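Local coordinates for L-talarate/galactarate dehydratase (Salmonella typhimurium, PDB 2PP0), which catalyses magnesium-dependent dehydration of both L-talarate and galactarate to 5-keto-4-deoxy-D-glucarate, and also epimerizes L-talarate to galactarate, at residues A138-K143 / A152-A157; K110-L115 / G307-L312; E205-L210 / I237-K242; Y258-H263 / G292-F297. All coordinates share one frame; numbering follows the deposited sequence.

Along the chain, interaction 1 lies inside the loop closed by interaction 2, and so do interactions 3 and 4, which follow it in series. Interactions 1 and 2 are neighbours, their centres about 14 Å apart: helix 127-146 packs against helix 108-118 and helix 308-320. Interactions 3 and 4 have centres about 20 Å apart; the first joins helices 203-217 and 233-243, the second links helix 260-269 to the loop before strand 297-298. Interaction 3 is about 41 Å from interaction 1, centre to centre. Interactions 1 and 2 thus lie where the N-terminal domain meets the barrel, and interactions 3 and 4 within the barrel domain that carries the magnesium ligands.

Interaction 1: residues A138-K143 / A152-A157; sequences ALWDMK and AKLLGA
With CG of Trp140 beside its backbone N (chi1 -85°) and CG of Leu154 anti to the backbone N (chi1 170°), the indole and the leucine CD2 methyl are brought together. The six-membered half of the indole comes nearer to the second helix than the direction of the CB would suggest. The Leu154 methyl arrives at the ring edge, near the ring plane, 3.8 Å from Trp140 CE3, and the two side chains cross at about a right angle. Leu155 CD2 comes obliquely to within 3.7 Å of Trp140 CZ3. The methyl of Leu154 also meets the aliphatic start of Lys143, with Leu154 CD2 3.9 Å from Lys143 CG. No hydrogen bond crosses between 138-143 and 152-157, so the evidence is of apolar contact alone. It joins helix 127-146 to the short helix 151-155 that follows it in the chain, within the N-terminal-domain range of the mandelate racemase/muconate lactonizing enzyme family. The end of Lys143 leads away, its NZ bonding to Leu154 O of the second subunit and to Asn106 O. The bond to the other subunit is reciprocated, and Leu154 also packs on Leu154 of that subunit, which places the contact at the dimer interface. Helix 127-146 has further neighbours: Leu139 packs on Ile67 of strand 57-69 and on Ile111 of helix 108-118, while Trp140 rests on Ile308 and Leu312 of helix 308-320.

Interaction 2: residues K110-L115 / G307-L312; sequences KIYTKL and GISPFL
Ser309 OG, whose CB comes 4.4 Å from Tyr112 CD1, is gripped by two groups of helix 127-146. It accepts from the indole NE1 of Trp140 in a probable hydrogen bond, and it is also hydrogen-bonded to Asp136 OD1. With two partners on the hydroxyl, the first turn of helix 308-320 is tied to that helix, which would restrain the serine side chain beside the tyrosine. Tyr112 supplies the largest share of the buried surface. Its CG is anti to the backbone N, though chi1 is well short of 180° at -152°, and the Tyr112 and Pro310 side chains cross at about a right angle. The touching atoms are few: Tyr112 CE1 lies 4.0 Å from Pro310 CD, and Tyr112 OH lies 4.0 Å from Pro310 CG. The phenol oxygen finds its polar partner in Gly306 O, just before the N-cap residue Gly307, so the hydroxyl is anchored to Gly306 while Pro310 CD and Ser309 CB approach the ring obliquely. No hydrogen bond runs directly between 110-115 and 307-312, and the summed buried area is a modest 106 Å². In the fold, the contact joins helix 108-118 of the N-terminal domain to helix 308-320 of the barrel, with helix 127-146 touching both through Ile132, Asp136 and Trp140.

Interaction 3: residues E205-L210 / I237-K242; sequences EDIRRL and IRMGRK
Ile207 lays its side chain alongside Met239, the two sliding past each other in opposite directions, and its CD1 sits 4.1 Å from Met239 CE. The methionine reaches this place through bends at chi2 (-66°) and chi3 (-101°), which turn its terminal methyl toward the other helix. There CE also meets the next residue back, lying 4.1 Å from Asp206 CB. Lys242 covers the outer side of Ile207. Its CG is 4.0 Å from Ile207 CD1, and after bends at chi2 and chi4 its NZ comes within 3.9 Å of Ile207 CG2, a contact of an amino group with a methyl and not a polar bond. The helix segments run nearly parallel, at a signed crossing angle of -24°, and their axes come no closer than 12.0 Å, so side chains rather than backbones bridge the gap.

Helices 203-217 and 233-243 follow the adjacent parallel strands 194-197 and 223-226, a right-handed beta-alpha-beta succession in the modified TIM barrel, (beta/alpha)7beta, of the enolase superfamily. The carboxylate of Asp206 is bonded elsewhere: OD2 accepts from backbone N-H groups of the loop before the helix, Gln200 N and, more weakly, Gly199 N. The side chains of Asp206 and Lys197, the proton acceptor, are about 7 Å apart. Chemically, the contact is consistent with van der Waals packing of a partly buried isoleucine on a buried methionine; the exposed lysine meets the isoleucine both with its CG and with its amino nitrogen, and no polar bond joins the two segments.

Interaction 4: residues Y258-H263 / G292-F297; sequences YDIEGH and GNASDF
Ala294 has the largest buried area in this contact, and its small methyl packs against helix 260-269 between Ile260 and His263. Ala294 CB lies 3.9 Å from His263 CB and 4.3 Å from Ile260 CG2. The backbone comes close too: Ala294 O is 3.2 Å from His263 CB, while the carbonyl oxygens of Ala294 and His263, 3.4 Å apart, are two acceptors with no bond between them. Ile260 extends the contact back along the loop, its CG2 resting 4.0 Å from Gly292 CA. Both sides are shaped by helix ends of the barrel domain. A Schellman motif at Asn293 closes helix 283-291 just ahead of Ala294, and Asp259 is the N-cap of helix 260-269. The Asp259 carboxylate accepts from Gly262 N in a capping bond (Asp259 OD1 to Gly262 N, 2.8 Å), met from above the carboxylate plane, and the same oxygen forms a salt bridge with Arg233. His263 has CG beside its backbone N (chi1 -80°), which carries the imidazole away from Ala294; NE2 is hydrogen-bonded to Asp256 O, and the ring packs on Ile274 and Thr276 of strand 274-276, its side chain about 8 Å from that of the magnesium ligand Glu252.

Interaction 1: residues A138-K143 / A152-A157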
loop_
_atom_site.group_PDB
_atom_site.type_symbol
_atom_site.label_atom_id
_atom_site.label_comp_id
_atom_site.label_asym_id
_atom_site.label_seq_id
_atom_site.Cartn_x
_atom_site.Cartn_y
_atom_site.Cartn_z
ATOM N N ALA B 138 13.000 9.818 -3.736
ATOM C CA ALA B 138 14.058 10.080 -2.761
ATOM C C ALA B 138 13.536 9.833 -1.344
ATOM O O ALA B 138 14.264 9.332 -0.487
ATOM C CB ALA B 138 14.561 11.525 -2.891
ATOM N N LEU B 139 12.276 10.187 -1.100
ATOM C CA LEU B 139 11.689 9.978 0.215
ATOM C C LEU B 139 11.552 8.486 0.517
ATOM O O LEU B 139 11.751 8.066 1.656
ATOM C CB LEU B 139 10.331 10.676 0.314
ATOM C CG LEU B 139 10.383 12.206 0.339
ATOM C CD1 LEU B 139 8.964 12.756 0.423
ATOM C CD2 LEU B 139 11.211 12.679 1.540
ATOM N N TRP B 140 11.218 7.682 -0.491
ATOM C CA TRP B 140 11.118 6.236 -0.285
ATOM C C TRP B 140 12.514 5.639 -0.062
ATOM O O TRP B 140 12.685 4.705 0.737
ATOM C CB TRP B 140 10.452 5.554 -1.480
ATOM C CG TRP B 140 8.956 5.570 -1.414
ATOM C CD1 TRP B 140 8.103 6.409 -2.083
ATOM C CD2 TRP B 140 8.133 4.713 -0.616
ATOM N NE1 TRP B 140 6.795 6.121 -1.748
ATOM C CE2 TRP B 140 6.787 5.084 -0.849
ATOM C CE3 TRP B 140 8.402 3.665 0.277
ATOM C CZ2 TRP B 140 5.715 4.443 -0.220
ATOM C CZ3 TRP B 140 7.333 3.025 0.904
ATOM C CH2 TRP B 140 6.007 3.418 0.651
ATOM N N ASP B 141 13.501 6.177 -0.776
ATOM C CA ASP B 141 14.896 5.743 -0.657
ATOM C C ASP B 141 15.340 5.995 0.784
ATOM O O ASP B 141 15.956 5.135 1.416
ATOM C CB ASP B 141 15.774 6.544 -1.636
ATOM C CG ASP B 141 17.259 6.207 -1.529
ATOM O OD1 ASP B 141 17.649 5.041 -1.783
ATOM O OD2 ASP B 141 18.040 7.123 -1.195
ATOM N N MET B 142 14.998 7.174 1.300
ATOM C CA MET B 142 15.349 7.561 2.662
ATOM C C MET B 142 14.677 6.663 3.698
ATOM O O MET B 142 15.333 6.183 4.629
ATOM C CB MET B 142 14.957 9.025 2.928
ATOM C CG MET B 142 15.251 9.504 4.358
ATOM S SD MET B 142 14.689 11.182 4.775
ATOM C CE MET B 142 15.972 12.096 3.954
ATOM N N LYS B 143 13.377 6.429 3.544
ATOM C CA LYS B 143 12.664 5.592 4.506
ATOM C C LYS B 143 13.228 4.178 4.579
ATOM O O LYS B 143 13.327 3.602 5.666
ATOM C CB LYS B 143 11.162 5.539 4.192
ATOM C CG LYS B 143 10.400 4.672 5.181
ATOM C CD LYS B 143 8.893 4.794 5.046
ATOM C CE LYS B 143 8.387 6.125 5.565
ATOM N NZ LYS B 143 6.896 6.132 5.617
ATOM N N ALA B 152 13.089 -2.874 -1.787
ATOM C CA ALA B 152 12.219 -4.025 -1.995
ATOM C C ALA B 152 11.812 -4.681 -0.674
ATOM O O ALA B 152 10.691 -5.169 -0.533
ATOM C CB ALA B 152 12.917 -5.046 -2.896
ATOM N N LYS B 153 12.725 -4.682 0.292
ATOM C CA LYS B 153 12.460 -5.285 1.595
ATOM C C LYS B 153 11.576 -4.396 2.449
ATOM O O LYS B 153 10.759 -4.891 3.221
ATOM C CB LYS B 153 13.780 -5.587 2.310
ATOM C CG LYS B 153 14.552 -6.709 1.632
ATOM C CD LYS B 153 13.790 -8.027 1.734
ATOM C CE LYS B 153 14.533 -9.146 1.028
ATOM N NZ LYS B 153 13.874 -10.465 1.257
ATOM N N LEU B 154 11.737 -3.082 2.316
ATOM C CA LEU B 154 10.889 -2.150 3.061
ATOM C C LEU B 154 9.449 -2.355 2.572
ATOM O O LEU B 154 8.496 -2.368 3.363
ATOM C CB LEU B 154 11.303 -0.702 2.782
ATOM C CG LEU B 154 10.331 0.352 3.324
ATOM C CD1 LEU B 154 10.467 0.424 4.823
ATOM C CD2 LEU B 154 10.614 1.716 2.705
ATOM N N LEU B 155 9.305 -2.501 1.256
ATOM C CA LEU B 155 7.999 -2.712 0.628
ATOM C C LEU B 155 7.498 -4.120 0.921
ATOM O O LEU B 155 6.289 -4.353 1.045
ATOM C CB LEU B 155 8.111 -2.552 -0.887
ATOM C CG LEU B 155 8.529 -1.193 -1.439
ATOM C CD1 LEU B 155 8.697 -1.302 -2.943
ATOM C CD2 LEU B 155 7.487 -0.152 -1.077
ATOM N N GLY B 156 8.440 -5.054 1.024
ATOM C CA GLY B 156 8.092 -6.443 1.271
ATOM C C GLY B 156 8.225 -7.129 -0.072
ATOM O O GLY B 156 7.509 -6.795 -1.015
ATOM N N ALA B 157 9.149 -8.074 -0.171
ATOM C CA ALA B 157 9.389 -8.767 -1.423
ATOM C C ALA B 157 8.755 -10.146 -1.527
ATOM O O ALA B 157 8.491 -10.812 -0.525
ATOM C CB ALA B 157 10.891 -8.876 -1.662
#

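Interaction 2: residues K110-L115 / G307-L312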
loop_
_atom_site.group_PDB
_atom_site.type_symbol
_atom_site.label_atom_id
_atom_site.label_comp_id
_atom_site.label_asym_id
_atom_site.label_seq_id
_atom_site.Cartn_x
_atom_site.Cartn_y
_atom_site.Cartn_z
ATOM N N LYS B 110 1.461 12.657 2.581
ATOM C CA LYS B 110 1.112 13.959 3.125
ATOM C C LYS B 110 1.903 15.040 2.392
ATOM O O LYS B 110 1.360 16.092 2.043
ATOM C CB LYS B 110 1.410 13.997 4.624
ATOM C CG LYS B 110 0.864 15.218 5.343
ATOM C CD LYS B 110 1.243 15.180 6.819
ATOM C CE LYS B 110 0.679 16.370 7.569
ATOM N NZ LYS B 110 0.917 16.253 9.035
ATOM N N ILE B 111 3.182 14.769 2.144
ATOM C CA ILE B 111 4.049 15.708 1.434
ATOM C C ILE B 111 3.631 15.795 -0.036
ATOM O O ILE B 111 3.597 16.877 -0.623
ATOM C CB ILE B 111 5.528 15.262 1.513
ATOM C CG1 ILE B 111 6.043 15.427 2.945
ATOM C CG2 ILE B 111 6.379 16.083 0.568
ATOM C CD1 ILE B 111 7.423 14.823 3.170
ATOM N N TYR B 112 3.327 14.645 -0.626
ATOM C CA TYR B 112 2.896 14.589 -2.018
ATOM C C TYR B 112 1.701 15.532 -2.188
ATOM O O TYR B 112 1.682 16.373 -3.082
ATOM C CB TYR B 112 2.476 13.161 -2.377
ATOM C CG TYR B 112 2.645 12.823 -3.833
ATOM C CD1 TYR B 112 3.616 11.913 -4.243
ATOM C CD2 TYR B 112 1.845 13.423 -4.807
ATOM C CE1 TYR B 112 3.787 11.603 -5.584
ATOM C CE2 TYR B 112 2.011 13.126 -6.152
ATOM C CZ TYR B 112 2.981 12.218 -6.536
ATOM O OH TYR B 112 3.161 11.933 -7.868
ATOM N N THR B 113 0.707 15.385 -1.316
ATOM C CA THR B 113 -0.491 16.221 -1.356
ATOM C C THR B 113 -0.160 17.710 -1.227
ATOM O O THR B 113 -0.763 18.548 -1.905
ATOM C CB THR B 113 -1.474 15.798 -0.246
ATOM O OG1 THR B 113 -1.957 14.479 -0.532
ATOM C CG2 THR B 113 -2.657 16.755 -0.166
ATOM N N LYS B 114 0.798 18.045 -0.366
ATOM C CA LYS B 114 1.197 19.440 -0.189
ATOM C C LYS B 114 1.828 19.965 -1.470
ATOM O O LYS B 114 1.631 21.121 -1.837
ATOM C CB LYS B 114 2.205 19.582 0.955
ATOM C CG LYS B 114 2.743 20.997 1.118
ATOM C CD LYS B 114 3.756 21.090 2.252
ATOM C CE LYS B 114 4.215 22.531 2.472
ATOM N NZ LYS B 114 5.254 22.606 3.543
ATOM N N LEU B 115 2.597 19.114 -2.144
ATOM C CA LEU B 115 3.252 19.498 -3.385
ATOM C C LEU B 115 2.228 19.680 -4.506
ATOM O O LEU B 115 2.407 20.521 -5.385
ATOM C CB LEU B 115 4.288 18.448 -3.790
ATOM C CG LEU B 115 5.477 18.300 -2.833
ATOM C CD1 LEU B 115 6.412 17.219 -3.344
ATOM C CD2 LEU B 115 6.206 19.639 -2.721
ATOM N N GLY B 307 6.017 8.870 -9.446
ATOM C CA GLY B 307 6.845 8.296 -8.391
ATOM C C GLY B 307 6.459 6.906 -7.908
ATOM O O GLY B 307 5.618 6.229 -8.497
ATOM N N ILE B 308 7.075 6.474 -6.816
ATOM C CA ILE B 308 6.780 5.159 -6.249
ATOM C C ILE B 308 5.375 5.111 -5.643
ATOM O O ILE B 308 4.659 4.125 -5.804
ATOM C CB ILE B 308 7.841 4.780 -5.169
ATOM C CG1 ILE B 308 9.180 4.478 -5.854
ATOM C CG2 ILE B 308 7.368 3.582 -4.347
ATOM C CD1 ILE B 308 10.365 4.402 -4.899
ATOM N N SER B 309 4.969 6.176 -4.964
ATOM C CA SER B 309 3.648 6.205 -4.336
ATOM C C SER B 309 2.508 5.869 -5.311
ATOM O O SER B 309 1.700 4.977 -5.037
ATOM C CB SER B 309 3.419 7.564 -3.676
ATOM O OG SER B 309 4.439 7.811 -2.714
ATOM N N PRO B 310 2.414 6.581 -6.450
ATOM C CA PRO B 310 1.326 6.243 -7.377
ATOM C C PRO B 310 1.573 4.900 -8.083
ATOM O O PRO B 310 0.628 4.205 -8.452
ATOM C CB PRO B 310 1.306 7.433 -8.349
ATOM C CG PRO B 310 2.726 7.955 -8.297
ATOM C CD PRO B 310 3.044 7.862 -6.824
ATOM N N PHE B 311 2.842 4.537 -8.263
ATOM C CA PHE B 311 3.177 3.270 -8.910
ATOM C C PHE B 311 2.647 2.119 -8.045
ATOM O O PHE B 311 2.179 1.097 -8.564
ATOM C CB PHE B 311 4.701 3.153 -9.086
ATOM C CG PHE B 311 5.142 1.942 -9.871
ATOM C CD1 PHE B 311 5.655 2.077 -11.157
ATOM C CD2 PHE B 311 5.058 0.663 -9.316
ATOM C CE1 PHE B 311 6.080 0.958 -11.880
ATOM C CE2 PHE B 311 5.478 -0.461 -10.030
ATOM C CZ PHE B 311 5.990 -0.317 -11.313
ATOM N N LEU B 312 2.713 2.285 -6.726
ATOM C CA LEU B 312 2.227 1.250 -5.816
ATOM C C LEU B 312 0.717 1.051 -5.966
ATOM O O LEU B 312 0.239 -0.081 -5.986
ATOM C CB LEU B 312 2.566 1.601 -4.361
ATOM C CG LEU B 312 4.055 1.602 -3.988
ATOM C CD1 LEU B 312 4.238 2.055 -2.552
ATOM C CD2 LEU B 312 4.635 0.215 -4.179
#

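Interaction 3: residues E205-L210 / I237-K242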
loop_
_atom_site.group_PDB
_atom_site.type_symbol
_atom_site.label_atom_id
_atom_site.label_comp_id
_atom_site.label_asym_id
_atom_site.label_seq_id
_atom_site.Cartn_x
_atom_site.Cartn_y
_atom_site.Cartn_z
ATOM N N GLU B 205 9.416 -6.405 -43.419
ATOM C CA GLU B 205 10.758 -6.371 -42.847
ATOM C C GLU B 205 10.752 -6.685 -41.349
ATOM O O GLU B 205 11.765 -7.132 -40.804
ATOM C CB GLU B 205 11.400 -5.003 -43.102
ATOM C CG GLU B 205 12.890 -4.922 -42.779
ATOM C CD GLU B 205 13.712 -5.999 -43.480
ATOM O OE1 GLU B 205 13.433 -6.294 -44.664
ATOM O OE2 GLU B 205 14.649 -6.540 -42.851
ATOM N N ASP B 206 9.618 -6.447 -40.688
ATOM C CA ASP B 206 9.496 -6.731 -39.258
ATOM C C ASP B 206 9.334 -8.230 -39.037
ATOM O O ASP B 206 9.903 -8.797 -38.098
ATOM C CB ASP B 206 8.295 -6.007 -38.652
ATOM C CG ASP B 206 8.610 -4.582 -38.260
ATOM O OD1 ASP B 206 9.805 -4.227 -38.217
ATOM O OD2 ASP B 206 7.660 -3.819 -37.980
ATOM N N ILE B 207 8.545 -8.867 -39.895
ATOM C CA ILE B 207 8.332 -10.304 -39.800
ATOM C C ILE B 207 9.664 -10.986 -40.095
ATOM O O ILE B 207 10.030 -11.967 -39.448
ATOM C CB ILE B 207 7.276 -10.788 -40.823
ATOM C CG1 ILE B 207 5.887 -10.298 -40.409
ATOM C CG2 ILE B 207 7.309 -12.312 -40.938
ATOM C CD1 ILE B 207 5.458 -10.757 -39.026
ATOM N N ARG B 208 10.383 -10.445 -41.073
ATOM C CA ARG B 208 11.681 -10.976 -41.472
ATOM C C ARG B 208 12.660 -10.955 -40.301
ATOM O O ARG B 208 13.286 -11.968 -39.984
ATOM C CB ARG B 208 12.240 -10.153 -42.633
ATOM C CG ARG B 208 13.668 -10.507 -43.011
ATOM C CD ARG B 208 14.127 -9.741 -44.235
ATOM N NE ARG B 208 15.522 -10.034 -44.545
ATOM C CZ ARG B 208 16.561 -9.503 -43.909
ATOM N NH1 ARG B 208 16.369 -8.637 -42.922
ATOM N NH2 ARG B 208 17.795 -9.849 -44.254
ATOM N N ARG B 209 12.792 -9.797 -39.664
ATOM C CA ARG B 209 13.691 -9.660 -38.530
ATOM C C ARG B 209 13.246 -10.556 -37.377
ATOM O O ARG B 209 14.070 -11.232 -36.759
ATOM C CB ARG B 209 13.748 -8.196 -38.083
ATOM C CG ARG B 209 14.433 -7.288 -39.090
ATOM C CD ARG B 209 13.960 -5.844 -38.989
ATOM N NE ARG B 209 14.386 -5.164 -37.767
ATOM C CZ ARG B 209 15.647 -4.868 -37.468
ATOM N NH1 ARG B 209 16.628 -5.196 -38.301
ATOM N NH2 ARG B 209 15.928 -4.225 -36.345
ATOM N N LEU B 210 11.943 -10.573 -37.099
ATOM C CA LEU B 210 11.407 -11.386 -36.010
ATOM C C LEU B 210 11.655 -12.876 -36.246
ATOM O O LEU B 210 11.979 -13.612 -35.312
ATOM C CB LEU B 210 9.903 -11.127 -35.833
ATOM C CG LEU B 210 9.187 -11.818 -34.662
ATOM C CD1 LEU B 210 9.867 -11.462 -33.346
ATOM C CD2 LEU B 210 7.732 -11.385 -34.629
ATOM N N ILE B 237 -4.248 -6.419 -35.612
ATOM C CA ILE B 237 -4.834 -7.755 -35.562
ATOM C C ILE B 237 -4.197 -8.696 -36.583
ATOM O O ILE B 237 -3.942 -9.865 -36.283
ATOM C CB ILE B 237 -6.366 -7.719 -35.784
ATOM C CG1 ILE B 237 -6.938 -9.138 -35.688
ATOM C CG2 ILE B 237 -6.693 -7.110 -37.139
ATOM C CD1 ILE B 237 -6.684 -9.818 -34.355
ATOM N N ARG B 238 -3.933 -8.182 -37.781
ATOM C CA ARG B 238 -3.317 -8.980 -38.836
ATOM C C ARG B 238 -1.909 -9.411 -38.426
ATOM O O ARG B 238 -1.538 -10.575 -38.585
ATOM C CB ARG B 238 -3.278 -8.181 -40.144
ATOM C CG ARG B 238 -2.602 -8.902 -41.299
ATOM C CD ARG B 238 -3.028 -8.320 -42.647
ATOM N NE ARG B 238 -2.913 -6.864 -42.697
ATOM C CZ ARG B 238 -1.771 -6.189 -42.588
ATOM N NH1 ARG B 238 -0.623 -6.836 -42.419
ATOM N NH2 ARG B 238 -1.777 -4.863 -42.650
ATOM N N MET B 239 -1.124 -8.479 -37.897
ATOM C CA MET B 239 0.220 -8.818 -37.449
ATOM C C MET B 239 0.129 -9.750 -36.244
ATOM O O MET B 239 0.960 -10.640 -36.073
ATOM C CB MET B 239 0.999 -7.556 -37.074
ATOM C CG MET B 239 1.517 -6.774 -38.273
ATOM S SD MET B 239 2.763 -7.683 -39.210
ATOM C CE MET B 239 4.251 -6.899 -38.607
ATOM N N GLY B 240 -0.894 -9.546 -35.418
ATOM C CA GLY B 240 -1.078 -10.374 -34.238
ATOM C C GLY B 240 -1.356 -11.824 -34.578
ATOM O O GLY B 240 -0.859 -12.729 -33.909
ATOM N N ARG B 241 -2.157 -12.047 -35.614
ATOM C CA ARG B 241 -2.491 -13.399 -36.043
ATOM C C ARG B 241 -1.232 -14.077 -36.567
ATOM O O ARG B 241 -0.959 -15.240 -36.262
ATOM C CB ARG B 241 -3.528 -13.375 -37.173
ATOM C CG ARG B 241 -4.858 -12.706 -36.852
ATOM C CD ARG B 241 -5.640 -13.458 -35.796
ATOM N NE ARG B 241 -7.032 -13.018 -35.767
ATOM C CZ ARG B 241 -7.889 -13.310 -34.795
ATOM N NH1 ARG B 241 -7.499 -14.046 -33.756
ATOM N NH2 ARG B 241 -9.138 -12.868 -34.860
ATOM N N LYS B 242 -0.479 -13.329 -37.367
ATOM C CA LYS B 242 0.747 -13.810 -37.986
ATOM C C LYS B 242 1.865 -14.089 -36.984
ATOM O O LYS B 242 2.732 -14.929 -37.231
ATOM C CB LYS B 242 1.228 -12.785 -39.017
ATOM C CG LYS B 242 2.401 -13.241 -39.871
ATOM C CD LYS B 242 1.976 -14.320 -40.855
ATOM C CE LYS B 242 3.162 -14.833 -41.664
ATOM N NZ LYS B 242 3.900 -13.722 -42.330
#

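Interaction 4: residues Y258-H263 / G292-F297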
loop_
_atom_site.group_PDB
_atom_site.type_symbol
_atom_site.label_atom_id
_atom_site.label_comp_id
_atom_site.label_asym_id
_atom_site.label_seq_id
_atom_site.Cartn_x
_atom_site.Cartn_y
_atom_site.Cartn_z
ATOM N N TYR B 258 -3.649 5.466 -25.772
ATOM C CA TYR B 258 -4.962 5.782 -25.217
ATOM C C TYR B 258 -6.124 5.064 -25.896
ATOM O O TYR B 258 -7.285 5.310 -25.570
ATOM C CB TYR B 258 -5.182 7.296 -25.233
ATOM C CG TYR B 258 -4.305 8.018 -24.235
ATOM C CD1 TYR B 258 -4.723 8.209 -22.915
ATOM C CD2 TYR B 258 -3.025 8.446 -24.588
ATOM C CE1 TYR B 258 -3.878 8.806 -21.967
ATOM C CE2 TYR B 258 -2.177 9.039 -23.652
ATOM C CZ TYR B 258 -2.608 9.214 -22.348
ATOM O OH TYR B 258 -1.758 9.781 -21.426
ATOM N N ASP B 259 -5.817 4.174 -26.833
ATOM C CA ASP B 259 -6.867 3.419 -27.503
ATOM C C ASP B 259 -7.205 2.211 -26.634
ATOM O O ASP B 259 -6.744 1.104 -26.887
ATOM C CB ASP B 259 -6.415 2.951 -28.887
ATOM C CG ASP B 259 -7.505 2.189 -29.622
ATOM O OD1 ASP B 259 -8.616 2.068 -29.066
ATOM O OD2 ASP B 259 -7.256 1.712 -30.748
ATOM N N ILE B 260 -8.019 2.442 -25.611
ATOM C CA ILE B 260 -8.414 1.397 -24.675
ATOM C C ILE B 260 -9.195 0.237 -25.298
ATOM O O ILE B 260 -8.796 -0.923 -25.161
ATOM C CB ILE B 260 -9.235 2.007 -23.534
ATOM C CG1 ILE B 260 -8.435 3.141 -22.890
ATOM C CG2 ILE B 260 -9.583 0.938 -22.504
ATOM C CD1 ILE B 260 -9.242 3.987 -21.920
ATOM N N GLU B 261 -10.298 0.538 -25.982
ATOM C CA GLU B 261 -11.096 -0.518 -26.600
ATOM C C GLU B 261 -10.287 -1.268 -27.656
ATOM O O GLU B 261 -10.477 -2.470 -27.860
ATOM C CB GLU B 261 -12.364 0.059 -27.239
ATOM C CG GLU B 261 -13.283 0.800 -26.280
ATOM C CD GLU B 261 -14.671 1.030 -26.869
ATOM O OE1 GLU B 261 -14.763 1.515 -28.018
ATOM O OE2 GLU B 261 -15.674 0.727 -26.186
ATOM N N GLY B 262 -9.381 -0.562 -28.322
ATOM C CA GLY B 262 -8.569 -1.198 -29.345
ATOM C C GLY B 262 -7.663 -2.266 -28.761
ATOM O O GLY B 262 -7.544 -3.367 -29.306
ATOM N N HIS B 263 -7.005 -1.932 -27.658
ATOM C CA HIS B 263 -6.115 -2.869 -26.983
ATOM C C HIS B 263 -6.944 -4.024 -26.427
ATOM O O HIS B 263 -6.616 -5.189 -26.640
ATOM C CB HIS B 263 -5.380 -2.177 -25.832
ATOM C CG HIS B 263 -4.197 -1.365 -26.265
ATOM N ND1 HIS B 263 -2.944 -1.914 -26.446
ATOM C CD2 HIS B 263 -4.075 -0.047 -26.548
ATOM C CE1 HIS B 263 -2.102 -0.966 -26.823
ATOM N NE2 HIS B 263 -2.764 0.176 -26.892
ATOM N N GLY B 292 -10.764 -1.028 -18.332
ATOM C CA GLY B 292 -11.217 -1.333 -19.678
ATOM C C GLY B 292 -10.652 -2.634 -20.217
ATOM O O GLY B 292 -10.866 -2.972 -21.384
ATOM N N ASN B 293 -9.925 -3.367 -19.377
ATOM C CA ASN B 293 -9.343 -4.648 -19.782
ATOM C C ASN B 293 -8.468 -4.526 -21.032
ATOM O O ASN B 293 -8.476 -5.389 -21.912
ATOM C CB ASN B 293 -10.467 -5.661 -20.012
ATOM C CG ASN B 293 -11.251 -5.949 -18.743
ATOM O OD1 ASN B 293 -12.474 -6.076 -18.767
ATOM N ND2 ASN B 293 -10.545 -6.059 -17.630
ATOM N N ALA B 294 -7.691 -3.451 -21.081
ATOM C CA ALA B 294 -6.812 -3.165 -22.210
ATOM C C ALA B 294 -5.646 -4.127 -22.424
ATOM O O ALA B 294 -5.292 -4.426 -23.568
ATOM C CB ALA B 294 -6.273 -1.743 -22.080
ATOM N N SER B 295 -5.042 -4.621 -21.345
ATOM C CA SER B 295 -3.890 -5.497 -21.508
ATOM C C SER B 295 -3.690 -6.589 -20.458
ATOM O O SER B 295 -4.202 -6.508 -19.342
ATOM C CB SER B 295 -2.619 -4.645 -21.577
ATOM O OG SER B 295 -2.459 -3.888 -20.383
ATOM N N ASP B 296 -2.914 -7.597 -20.848
ATOM C CA ASP B 296 -2.579 -8.740 -20.003
ATOM C C ASP B 296 -1.403 -8.374 -19.096
ATOM O O ASP B 296 -1.288 -8.870 -17.970
ATOM C CB ASP B 296 -2.225 -9.931 -20.899
ATOM C CG ASP B 296 -3.356 -10.288 -21.850
ATOM O OD1 ASP B 296 -4.397 -10.778 -21.368
ATOM O OD2 ASP B 296 -3.213 -10.064 -23.071
ATOM N N PHE B 297 -0.526 -7.513 -19.606
ATOM C CA PHE B 297 0.629 -7.019 -18.852
ATOM C C PHE B 297 0.461 -5.510 -18.703
ATOM O O PHE B 297 0.177 -4.814 -19.682
ATOM C CB PHE B 297 1.953 -7.267 -19.593
ATOM C CG PHE B 297 2.480 -8.671 -19.475
ATOM C CD1 PHE B 297 1.981 -9.692 -20.278
ATOM C CD2 PHE B 297 3.497 -8.966 -18.567
ATOM C CE1 PHE B 297 2.486 -10.987 -20.180
ATOM C CE2 PHE B 297 4.010 -10.257 -18.460
ATOM C CZ PHE B 297 3.504 -11.271 -19.269
#